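Local coordinates for protein glucose-6-phosphate isomerase (Thermus thermophilus, PDB 1ZZG) that probably catalyses the reversible isomerisation of glucose 6-phosphate to fructose 6-phosphate, a step shared by glycolysis and gluconeogenesis, at residues A32-P37 and G42-P47; L310-A315 and A345-T350. All coordinates share one frame; numbering follows the deposited sequence.

Contact 1: A32-P37 and G42-P47; sequences AKRGEP and GWMDLP
R34 lays the outer half of its side chain over the sulfur of M44 and reaches past it to the carboxylate of D45. The closest approach to the thioether is that of the last methylene, with R34 CD 3.5 Å from M44 SD; R34 NE follows at 3.8 Å from the same M44 SD, and the sulfur sits over one face of the guanidinium. A bend at chi3 (57°) turns the guanidinium out of the line of the aliphatic chain and directs NH2 at the acid. The salt bridge is made by one nitrogen and one oxygen, R34 NH2 to D45 OD1 at 2.9 Å, whereas D45 OD2 stays 4.1 Å from R34 NH2. With the guanidinium and carboxylate planes 47° apart, this is an oblique, single-point pairing, not the flat two-pronged kind. M44 is buried: its chain is extended beyond CG, and CG itself lies 3.6 Å above the plane of the W43 ring, toward its rim. That indole in turn stacks with F188 and meets W383 edge-to-face. The polar pair, by contrast, is exposed. The contact is a local surface salt bridge within the irregular connection between helices 20-32 and 52-61, with M44 and W43 packed on helix 371-391.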
loop_
_atom_site.group_PDB
_atom_site.type_symbol
_atom_site.label_atom_id
_atom_site.label_comp_id
_atom_site.label_asym_id
_atom_site.label_seq_id
_atom_site.Cartn_x
_atom_site.Cartn_y
_atom_site.Cartn_z
ATOM N N ALA A 32 -34.846 -6.103 2.381
ATOM C CA ALA A 32 -35.947 -5.847 3.305
ATOM C C ALA A 32 -35.586 -4.714 4.264
ATOM O O ALA A 32 -36.467 -4.042 4.797
ATOM C CB ALA A 32 -36.289 -7.109 4.102
ATOM N N LYS A 33 -34.289 -4.504 4.472
ATOM C CA LYS A 33 -33.819 -3.466 5.387
ATOM C C LYS A 33 -33.868 -2.045 4.825
ATOM O O LYS A 33 -33.720 -1.081 5.576
ATOM C CB LYS A 33 -32.390 -3.774 5.845
ATOM C CG LYS A 33 -32.261 -4.999 6.735
ATOM C CD LYS A 33 -30.796 -5.295 7.043
ATOM C CE LYS A 33 -30.667 -6.481 7.985
ATOM N NZ LYS A 33 -29.252 -6.809 8.302
ATOM N N ARG A 34 -34.074 -1.918 3.517
ATOM C CA ARG A 34 -34.133 -0.605 2.879
ATOM C C ARG A 34 -35.367 0.177 3.318
ATOM O O ARG A 34 -36.372 -0.402 3.722
ATOM C CB ARG A 34 -34.135 -0.754 1.356
ATOM C CG ARG A 34 -32.898 -1.442 0.800
ATOM C CD ARG A 34 -32.911 -1.435 -0.716
ATOM N NE ARG A 34 -33.004 -0.078 -1.244
ATOM C CZ ARG A 34 -32.981 0.223 -2.539
ATOM N NH1 ARG A 34 -32.866 -0.742 -3.447
ATOM N NH2 ARG A 34 -33.072 1.489 -2.928
ATOM N N GLY A 35 -35.284 1.501 3.235
ATOM C CA GLY A 35 -36.401 2.337 3.637
ATOM C C GLY A 35 -36.348 2.646 5.122
ATOM O O GLY A 35 -36.509 3.796 5.532
ATOM N N GLU A 36 -36.124 1.609 5.926
ATOM C CA GLU A 36 -36.036 1.754 7.375
ATOM C C GLU A 36 -34.899 2.692 7.748
ATOM O O GLU A 36 -33.733 2.397 7.489
ATOM C CB GLU A 36 -35.796 0.393 8.034
ATOM C CG GLU A 36 -37.063 -0.349 8.414
ATOM C CD GLU A 36 -37.848 0.377 9.489
ATOM O OE1 GLU A 36 -37.297 0.569 10.592
ATOM O OE2 GLU A 36 -39.010 0.757 9.232
ATOM N N PRO A 37 -35.225 3.842 8.360
ATOM C CA PRO A 37 -34.194 4.804 8.757
ATOM C C PRO A 37 -33.090 4.138 9.576
ATOM O O PRO A 37 -33.362 3.285 10.422
ATOM C CB PRO A 37 -34.982 5.828 9.569
ATOM C CG PRO A 37 -36.308 5.836 8.873
ATOM C CD PRO A 37 -36.570 4.357 8.673
ATOM N N GLY A 42 -27.784 3.675 2.100
ATOM C CA GLY A 42 -27.844 4.768 1.141
ATOM C C GLY A 42 -26.876 4.649 -0.029
ATOM O O GLY A 42 -27.062 5.295 -1.060
ATOM N N TRP A 43 -25.835 3.836 0.122
ATOM C CA TRP A 43 -24.858 3.665 -0.953
ATOM C C TRP A 43 -25.464 3.005 -2.189
ATOM O O TRP A 43 -24.885 3.054 -3.274
ATOM C CB TRP A 43 -23.658 2.848 -0.469
ATOM C CG TRP A 43 -24.033 1.593 0.240
ATOM C CD1 TRP A 43 -24.233 1.437 1.581
ATOM C CD2 TRP A 43 -24.288 0.318 -0.356
ATOM N NE1 TRP A 43 -24.597 0.141 1.857
ATOM C CE2 TRP A 43 -24.639 -0.568 0.686
ATOM C CE3 TRP A 43 -24.254 -0.164 -1.672
ATOM C CZ2 TRP A 43 -24.955 -1.908 0.454
ATOM C CZ3 TRP A 43 -24.568 -1.500 -1.904
ATOM C CH2 TRP A 43 -24.914 -2.355 -0.844
ATOM N N MET A 44 -26.631 2.391 -2.034
ATOM C CA MET A 44 -27.295 1.757 -3.170
ATOM C C MET A 44 -27.920 2.830 -4.057
ATOM O O MET A 44 -28.073 2.643 -5.263
ATOM C CB MET A 44 -28.410 0.822 -2.696
ATOM C CG MET A 44 -27.973 -0.299 -1.774
ATOM S SD MET A 44 -29.414 -1.235 -1.189
ATOM C CE MET A 44 -28.624 -2.502 -0.210
ATOM N N ASP A 45 -28.262 3.963 -3.449
ATOM C CA ASP A 45 -28.924 5.049 -4.166
ATOM C C ASP A 45 -28.030 6.126 -4.766
ATOM O O ASP A 45 -28.469 6.881 -5.633
ATOM C CB ASP A 45 -29.952 5.687 -3.237
ATOM C CG ASP A 45 -30.834 4.649 -2.556
ATOM O OD1 ASP A 45 -31.535 3.903 -3.275
ATOM O OD2 ASP A 45 -30.813 4.565 -1.309
ATOM N N LEU A 46 -26.782 6.204 -4.314
ATOM C CA LEU A 46 -25.857 7.205 -4.835
ATOM C C LEU A 46 -25.749 7.225 -6.363
ATOM O O LEU A 46 -25.638 8.293 -6.963
ATOM C CB LEU A 46 -24.465 7.013 -4.226
ATOM C CG LEU A 46 -24.346 7.292 -2.728
ATOM C CD1 LEU A 46 -22.937 6.941 -2.264
ATOM C CD2 LEU A 46 -24.656 8.759 -2.441
ATOM N N PRO A 47 -25.782 6.048 -7.014
ATOM C CA PRO A 47 -25.679 6.031 -8.481
ATOM C C PRO A 47 -26.858 6.710 -9.182
ATOM O O PRO A 47 -26.752 7.109 -10.343
ATOM C CB PRO A 47 -25.604 4.538 -8.812
ATOM C CG PRO A 47 -25.035 3.919 -7.551
ATOM C CD PRO A 47 -25.772 4.677 -6.475
#

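Contact 2: L310-A315 and A345-T350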
loop_
_atom_site.group_PDB
_atom_site.type_symbol
_atom_site.label_atom_id
_atom_site.label_comp_id
_atom_site.label_asym_id
_atom_site.label_seq_id
_atom_site.Cartn_x
_atom_site.Cartn_y
_atom_site.Cartn_z
ATOM N N LEU A 310 -8.173 -11.986 -8.412
ATOM C CA LEU A 310 -7.333 -11.190 -9.293
ATOM C C LEU A 310 -8.194 -10.339 -10.217
ATOM O O LEU A 310 -9.036 -10.852 -10.952
ATOM C CB LEU A 310 -6.413 -12.090 -10.134
ATOM C CG LEU A 310 -4.993 -12.370 -9.628
ATOM C CD1 LEU A 310 -5.034 -13.083 -8.289
ATOM C CD2 LEU A 310 -4.253 -13.211 -10.655
ATOM N N VAL A 311 -7.981 -9.031 -10.166
ATOM C CA VAL A 311 -8.715 -8.093 -11.001
ATOM C C VAL A 311 -7.827 -7.811 -12.201
ATOM O O VAL A 311 -6.731 -7.261 -12.051
ATOM C CB VAL A 311 -8.990 -6.792 -10.232
ATOM C CG1 VAL A 311 -9.729 -5.794 -11.122
ATOM C CG2 VAL A 311 -9.793 -7.110 -8.986
ATOM N N ILE A 312 -8.300 -8.183 -13.388
ATOM C CA ILE A 312 -7.515 -8.020 -14.610
ATOM C C ILE A 312 -8.204 -7.253 -15.736
ATOM O O ILE A 312 -9.309 -7.604 -16.152
ATOM C CB ILE A 312 -7.133 -9.404 -15.178
ATOM C CG1 ILE A 312 -6.461 -10.244 -14.092
ATOM C CG2 ILE A 312 -6.259 -9.237 -16.412
ATOM C CD1 ILE A 312 -6.298 -11.703 -14.464
ATOM N N PRO A 313 -7.553 -6.195 -16.250
ATOM C CA PRO A 313 -8.136 -5.411 -17.341
ATOM C C PRO A 313 -7.952 -6.199 -18.641
ATOM O O PRO A 313 -7.017 -6.989 -18.760
ATOM C CB PRO A 313 -7.310 -4.131 -17.315
ATOM C CG PRO A 313 -5.960 -4.638 -16.916
ATOM C CD PRO A 313 -6.294 -5.586 -15.785
ATOM N N GLU A 314 -8.835 -6.001 -19.612
ATOM C CA GLU A 314 -8.708 -6.735 -20.868
ATOM C C GLU A 314 -8.235 -5.885 -22.036
ATOM O O GLU A 314 -7.929 -6.411 -23.105
ATOM C CB GLU A 314 -10.034 -7.404 -21.221
ATOM C CG GLU A 314 -10.444 -8.460 -20.218
ATOM C CD GLU A 314 -11.616 -9.290 -20.692
ATOM O OE1 GLU A 314 -12.704 -8.720 -20.913
ATOM O OE2 GLU A 314 -11.445 -10.517 -20.840
ATOM N N ALA A 315 -8.168 -4.574 -21.831
ATOM C CA ALA A 315 -7.726 -3.669 -22.879
ATOM C C ALA A 315 -7.157 -2.388 -22.295
ATOM O O ALA A 315 -7.561 -1.946 -21.215
ATOM C CB ALA A 315 -8.895 -3.336 -23.814
ATOM N N ALA A 345 -0.297 -10.756 -20.294
ATOM C CA ALA A 345 0.366 -12.048 -20.262
ATOM C C ALA A 345 0.774 -12.413 -18.839
ATOM O O ALA A 345 0.587 -13.551 -18.410
ATOM C CB ALA A 345 1.587 -12.029 -21.171
ATOM N N GLU A 346 1.331 -11.452 -18.106
ATOM C CA GLU A 346 1.754 -11.723 -16.737
ATOM C C GLU A 346 0.572 -12.009 -15.818
ATOM O O GLU A 346 0.667 -12.835 -14.908
ATOM C CB GLU A 346 2.557 -10.547 -16.175
ATOM C CG GLU A 346 3.847 -10.266 -16.920
ATOM C CD GLU A 346 4.801 -9.429 -16.100
ATOM O OE1 GLU A 346 5.391 -9.973 -15.145
ATOM O OE2 GLU A 346 4.946 -8.225 -16.396
ATOM N N ALA A 347 -0.541 -11.324 -16.056
ATOM C CA ALA A 347 -1.732 -11.521 -15.238
ATOM C C ALA A 347 -2.271 -12.939 -15.452
ATOM O O ALA A 347 -2.503 -13.676 -14.491
ATOM C CB ALA A 347 -2.795 -10.483 -15.606
ATOM N N GLU A 348 -2.452 -13.317 -16.715
ATOM C CA GLU A 348 -2.960 -14.649 -17.044
ATOM C C GLU A 348 -2.003 -15.707 -16.513
ATOM O O GLU A 348 -2.428 -16.707 -15.935
ATOM C CB GLU A 348 -3.109 -14.821 -18.562
ATOM C CG GLU A 348 -4.170 -13.945 -19.236
ATOM C CD GLU A 348 -5.597 -14.308 -18.846
ATOM O OE1 GLU A 348 -5.831 -15.448 -18.379
ATOM O OE2 GLU A 348 -6.491 -13.453 -19.025
ATOM N N ALA A 349 -0.710 -15.469 -16.713
ATOM C CA ALA A 349 0.332 -16.388 -16.275
ATOM C C ALA A 349 0.298 -16.606 -14.767
ATOM O O ALA A 349 0.361 -17.740 -14.297
ATOM C CB ALA A 349 1.699 -15.857 -16.696
ATOM N N THR A 350 0.198 -15.518 -14.009
ATOM C CA THR A 350 0.162 -15.614 -12.554
ATOM C C THR A 350 -1.121 -16.280 -12.065
ATOM O O THR A 350 -1.101 -17.071 -11.117
ATOM C CB THR A 350 0.286 -14.227 -11.906
ATOM O OG1 THR A 350 1.555 -13.657 -12.249
ATOM C CG2 THR A 350 0.170 -14.334 -10.393
#
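Apolar packing of a helix against a sheet defines this buried contact: strand 306-313, an inner strand of the six-stranded mixed sheet, carries helix 339-356 on one face. After a long excursion beyond that strand the chain enters the helix and returns in strand 360-366, the parallel neighbour, which makes a beta-alpha-beta unit of the kind from which the sugar isomerase (SIS) fold of this family is built. Two strand residues facing the helix, L310 and I312, supply the surface on which A347 rests. The backbones come closest at I312 and A347, whose CA atoms are 6.8 Å apart, and the small methyl of A347 is well suited to so near an approach. L310 adds a looser touch, its CD2 lying 4.2 Å from the carbonyl oxygen A347 O. Between them, V311 turns to the other side of the strand. Y250 reaches both L310 and A347, and L310 also packs on Y351 and L354 farther along the helix. Toward the strand's end the surroundings become charged: E314 pairs with R3 and E348 with K344, and the two carboxylates stay 6.0 Å apart, measured from E314 OE2 to E348 OE2. Elsewhere on the helix A345, E346 and A349 pack on T409 of the second subunit, so the same element serves both sheet and dimer. I312, with CG2 anti to the backbone N and CG1 beside it (chi1 -53°), turns both branches to one methyl: CG2 lies 3.8 Å and CD1 3.9 Å from A347 CB.

How the contacts relate
Together the two contacts illustrate how chemistry follows position in a fold. Contact 2 is core: all its touching residues are buried, and it joins a strand and a helix, through segments 30 residues apart, by apolar side chains with one touch on a backbone carbonyl. Contact 1 lies partly at the surface, where two pieces of a single irregular connection, five residues apart, pair opposite charges above one buried thioether. No helix or strand is common to both, and they do not touch; their centres are 34 Å apart and their nearest atoms about 17 Å. Subunit pairing also separates them, since the second chain packs on the helix of 345-350 but touches neither segment of contact 1.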